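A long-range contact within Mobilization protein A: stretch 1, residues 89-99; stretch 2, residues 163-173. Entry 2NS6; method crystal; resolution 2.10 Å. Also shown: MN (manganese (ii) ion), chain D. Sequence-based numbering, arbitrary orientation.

Stretch 1, residues 89-99: ALASEFAQHLT
Stretch 2 (163-173) AWLEQTREAWA

Two helical segments of Mobilization protein A, within residues 89-99 and 163-173, pack with their N-to-C directions at 145°, nearer antiparallel than parallel, and their axes 10.8 Å apart at closest approach. Both have regular helical backbones, phi near -60° and psi near -45°, loosening at Leu-98 (-89/-21) and Thr-99 (-125/-6). The register pairs Phe-94 with Trp-172 (CA to CA, 6.9 Å) and Leu-98 with Thr-168 (CA to CA, 8.2 Å). No hydrogen bond crosses; 371 Å² is buried, by largely apolar packing.

Leu-90, Phe-94, His-97 and Leu-98 form the contacting face of the first helix, all with CA-to-CB toward the second. Phe-94, chi1 t and chi2 59°, has its ring against the second helix, touching Thr-168, Ala-171 and Trp-172. Its CE1 lies 3.4 Å from Trp-172 N, Trp-172 CE3 sits over one ring face, 3.5 Å from Phe-94 CG, and Thr-168 CG2 meets the ring edge 3.6 Å from Phe-94 CZ. The ring also lies near Ala-171, Phe-94 CE1 being 3.8 Å from Ala-171 C and 4.0 Å from Ala-171 CB.

Trp-172 leaves its helix sideways, and chi1 t with chi2 -128° lays the indole alongside the first helix, its six-membered ring between Phe-94 and Leu-90. That ring lies oblique to Phe-94, centroids 5.0 Å apart and planes at 53°, while Trp-172 CH2 lies 3.5 Å from CD2 of Leu-90 (t, p).

Leu-98 (m, t) places CD2 3.9 Å from Thr-168 CG2 and 4.5 Å from Trp-164 CZ2; Trp-164 (t, 82°) starts sideways but its end comes nearer. Thr-168 (m) suits a buried site because OG1 donates to Trp-164 O (2.6 Å); CG2 makes its closest contacts, with Phe-94 and Leu-98. At the exposed margin, His-97 (t, 77°) sets NE2 3.7 Å from Ala-171 CB and binds manganese through ND1, 2.5 Å from MN.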

# COMPACT_ATOMS: atom_id res chain seq x y z
N ALA A 89 10.21 -10.26 3.95
CA ALA A 89 9.12 -11.20 4.16
C ALA A 89 8.08 -10.62 5.10
O ALA A 89 6.88 -10.72 4.85
CB ALA A 89 9.67 -12.53 4.72
N LEU A 90 8.53 -10.01 6.19
CA LEU A 90 7.62 -9.42 7.18
C LEU A 90 6.72 -8.32 6.59
O LEU A 90 5.51 -8.33 6.81
CB LEU A 90 8.41 -8.85 8.37
CG LEU A 90 7.62 -8.05 9.41
CD1 LEU A 90 6.53 -8.92 10.02
CD2 LEU A 90 8.57 -7.55 10.49
N ALA A 91 7.32 -7.38 5.86
CA ALA A 91 6.58 -6.28 5.24
C ALA A 91 5.55 -6.80 4.25
O ALA A 91 4.39 -6.36 4.26
CB ALA A 91 7.55 -5.32 4.53
N SER A 92 5.97 -7.72 3.39
CA SER A 92 5.08 -8.32 2.39
C SER A 92 3.94 -9.00 3.13
O SER A 92 2.77 -8.83 2.79
CB SER A 92 5.81 -9.37 1.56
OG SER A 92 6.99 -8.85 0.98
N GLU A 93 4.31 -9.77 4.14
CA GLU A 93 3.35 -10.50 4.94
C GLU A 93 2.31 -9.55 5.53
O GLU A 93 1.11 -9.82 5.45
CB GLU A 93 4.07 -11.25 6.06
CG GLU A 93 3.17 -12.18 6.87
CD GLU A 93 3.84 -12.63 8.17
OE1 GLU A 93 4.12 -11.76 9.02
OE2 GLU A 93 4.07 -13.84 8.34
N PHE A 94 2.75 -8.44 6.11
CA PHE A 94 1.81 -7.51 6.70
C PHE A 94 0.95 -6.81 5.63
O PHE A 94 -0.23 -6.54 5.86
CB PHE A 94 2.54 -6.50 7.59
CG PHE A 94 1.63 -5.61 8.40
CD1 PHE A 94 0.72 -6.14 9.32
CD2 PHE A 94 1.68 -4.23 8.24
CE1 PHE A 94 -0.12 -5.30 10.07
CE2 PHE A 94 0.85 -3.39 8.98
CZ PHE A 94 -0.05 -3.92 9.89
N ALA A 95 1.52 -6.53 4.46
CA ALA A 95 0.76 -5.89 3.40
C ALA A 95 -0.42 -6.80 2.99
O ALA A 95 -1.54 -6.33 2.79
CB ALA A 95 1.65 -5.62 2.19
N GLN A 96 -0.14 -8.09 2.87
CA GLN A 96 -1.16 -9.06 2.51
C GLN A 96 -2.23 -9.06 3.59
O GLN A 96 -3.42 -9.15 3.30
CB GLN A 96 -0.56 -10.46 2.40
CG GLN A 96 0.18 -10.69 1.12
CD GLN A 96 -0.67 -10.27 -0.07
OE1 GLN A 96 -1.81 -10.73 -0.23
NE2 GLN A 96 -0.12 -9.39 -0.90
N HIS A 97 -1.80 -8.98 4.84
CA HIS A 97 -2.73 -8.99 5.95
C HIS A 97 -3.78 -7.89 5.81
O HIS A 97 -4.94 -8.10 6.12
CB HIS A 97 -1.99 -8.81 7.27
CG HIS A 97 -2.90 -8.87 8.47
ND1 HIS A 97 -3.41 -10.05 8.96
CD2 HIS A 97 -3.44 -7.88 9.22
CE1 HIS A 97 -4.23 -9.79 9.96
NE2 HIS A 97 -4.27 -8.48 10.14
N LEU A 98 -3.36 -6.72 5.34
CA LEU A 98 -4.28 -5.60 5.19
C LEU A 98 -5.02 -5.50 3.84
O LEU A 98 -6.07 -4.87 3.77
CB LEU A 98 -3.52 -4.28 5.44
CG LEU A 98 -2.85 -4.08 6.81
CD1 LEU A 98 -2.12 -2.73 6.85
CD2 LEU A 98 -3.91 -4.12 7.90
N THR A 99 -4.50 -6.13 2.80
CA THR A 99 -5.08 -6.04 1.45
C THR A 99 -5.43 -7.37 0.78
O THR A 99 -6.02 -7.39 -0.30
CB THR A 99 -4.08 -5.39 0.51
OG1 THR A 99 -3.00 -6.30 0.30
CG2 THR A 99 -3.52 -4.09 1.11
N ALA A 163 -11.79 1.97 15.07
CA ALA A 163 -10.97 0.94 15.71
C ALA A 163 -9.88 0.42 14.78
O ALA A 163 -8.96 -0.25 15.23
CB ALA A 163 -11.86 -0.22 16.16
N TRP A 164 -9.98 0.74 13.49
CA TRP A 164 -8.99 0.24 12.53
C TRP A 164 -7.53 0.56 12.86
O TRP A 164 -6.67 -0.30 12.72
CB TRP A 164 -9.31 0.76 11.13
CG TRP A 164 -8.41 0.16 10.08
CD1 TRP A 164 -8.55 -1.06 9.48
CD2 TRP A 164 -7.21 0.73 9.55
NE1 TRP A 164 -7.51 -1.28 8.61
CE2 TRP A 164 -6.67 -0.20 8.64
CE3 TRP A 164 -6.54 1.94 9.77
CZ2 TRP A 164 -5.49 0.04 7.93
CZ3 TRP A 164 -5.36 2.18 9.07
CH2 TRP A 164 -4.85 1.23 8.16
N LEU A 165 -7.26 1.79 13.29
CA LEU A 165 -5.90 2.20 13.60
C LEU A 165 -5.23 1.33 14.67
O LEU A 165 -4.15 0.78 14.44
CB LEU A 165 -5.87 3.67 14.02
CG LEU A 165 -4.52 4.20 14.52
CD1 LEU A 165 -3.43 3.87 13.52
CD2 LEU A 165 -4.61 5.71 14.74
N GLU A 166 -5.87 1.19 15.83
CA GLU A 166 -5.28 0.38 16.90
C GLU A 166 -5.29 -1.10 16.53
O GLU A 166 -4.35 -1.83 16.85
CB GLU A 166 -6.02 0.64 18.21
CG GLU A 166 -5.84 2.08 18.69
CD GLU A 166 -4.39 2.39 19.06
OE1 GLU A 166 -3.98 3.57 18.97
OE2 GLU A 166 -3.66 1.45 19.45
N GLN A 167 -6.34 -1.55 15.85
CA GLN A 167 -6.42 -2.93 15.42
C GLN A 167 -5.27 -3.23 14.47
O GLN A 167 -4.72 -4.33 14.47
CB GLN A 167 -7.75 -3.19 14.70
CG GLN A 167 -8.84 -3.78 15.57
CD GLN A 167 -10.21 -3.69 14.92
OE1 GLN A 167 -10.34 -3.78 13.69
NE2 GLN A 167 -11.25 -3.51 15.74
N THR A 168 -4.90 -2.25 13.66
CA THR A 168 -3.81 -2.45 12.71
C THR A 168 -2.49 -2.49 13.49
O THR A 168 -1.61 -3.30 13.20
CB THR A 168 -3.82 -1.33 11.65
OG1 THR A 168 -5.08 -1.36 10.97
CG2 THR A 168 -2.71 -1.54 10.63
N ARG A 169 -2.38 -1.63 14.49
CA ARG A 169 -1.19 -1.59 15.34
C ARG A 169 -1.02 -2.90 16.08
O ARG A 169 0.09 -3.42 16.19
CB ARG A 169 -1.31 -0.42 16.32
CG ARG A 169 -1.06 0.90 15.66
CD ARG A 169 -1.34 2.06 16.58
NE ARG A 169 -0.88 3.30 15.97
CZ ARG A 169 -1.07 4.51 16.49
NH1 ARG A 169 -1.71 4.65 17.64
NH2 ARG A 169 -0.61 5.58 15.86
N GLU A 170 -2.12 -3.46 16.57
CA GLU A 170 -2.05 -4.74 17.28
C GLU A 170 -1.67 -5.83 16.30
O GLU A 170 -0.95 -6.77 16.64
CB GLU A 170 -3.39 -5.08 17.92
CG GLU A 170 -3.35 -6.37 18.73
CD GLU A 170 -4.71 -6.78 19.26
OE1 GLU A 170 -4.78 -7.77 20.02
OE2 GLU A 170 -5.72 -6.11 18.92
N ALA A 171 -2.16 -5.71 15.07
CA ALA A 171 -1.86 -6.69 14.03
C ALA A 171 -0.38 -6.59 13.66
O ALA A 171 0.30 -7.61 13.55
CB ALA A 171 -2.74 -6.44 12.81
N TRP A 172 0.11 -5.37 13.48
CA TRP A 172 1.52 -5.17 13.14
C TRP A 172 2.40 -5.76 14.24
O TRP A 172 3.38 -6.45 13.95
CB TRP A 172 1.82 -3.68 12.96
CG TRP A 172 3.30 -3.37 12.77
CD1 TRP A 172 4.03 -2.46 13.47
CD2 TRP A 172 4.21 -3.98 11.85
NE1 TRP A 172 5.34 -2.47 13.06
CE2 TRP A 172 5.48 -3.39 12.06
CE3 TRP A 172 4.08 -4.97 10.86
CZ2 TRP A 172 6.62 -3.76 11.32
CZ3 TRP A 172 5.21 -5.34 10.13
CH2 TRP A 172 6.47 -4.73 10.37
N ALA A 173 2.04 -5.49 15.49
CA ALA A 173 2.80 -5.99 16.64
C ALA A 173 2.90 -7.51 16.61
O ALA A 173 3.99 -8.07 16.72
CB ALA A 173 2.13 -5.54 17.94
MN MN D . -2.06 -12.09 8.71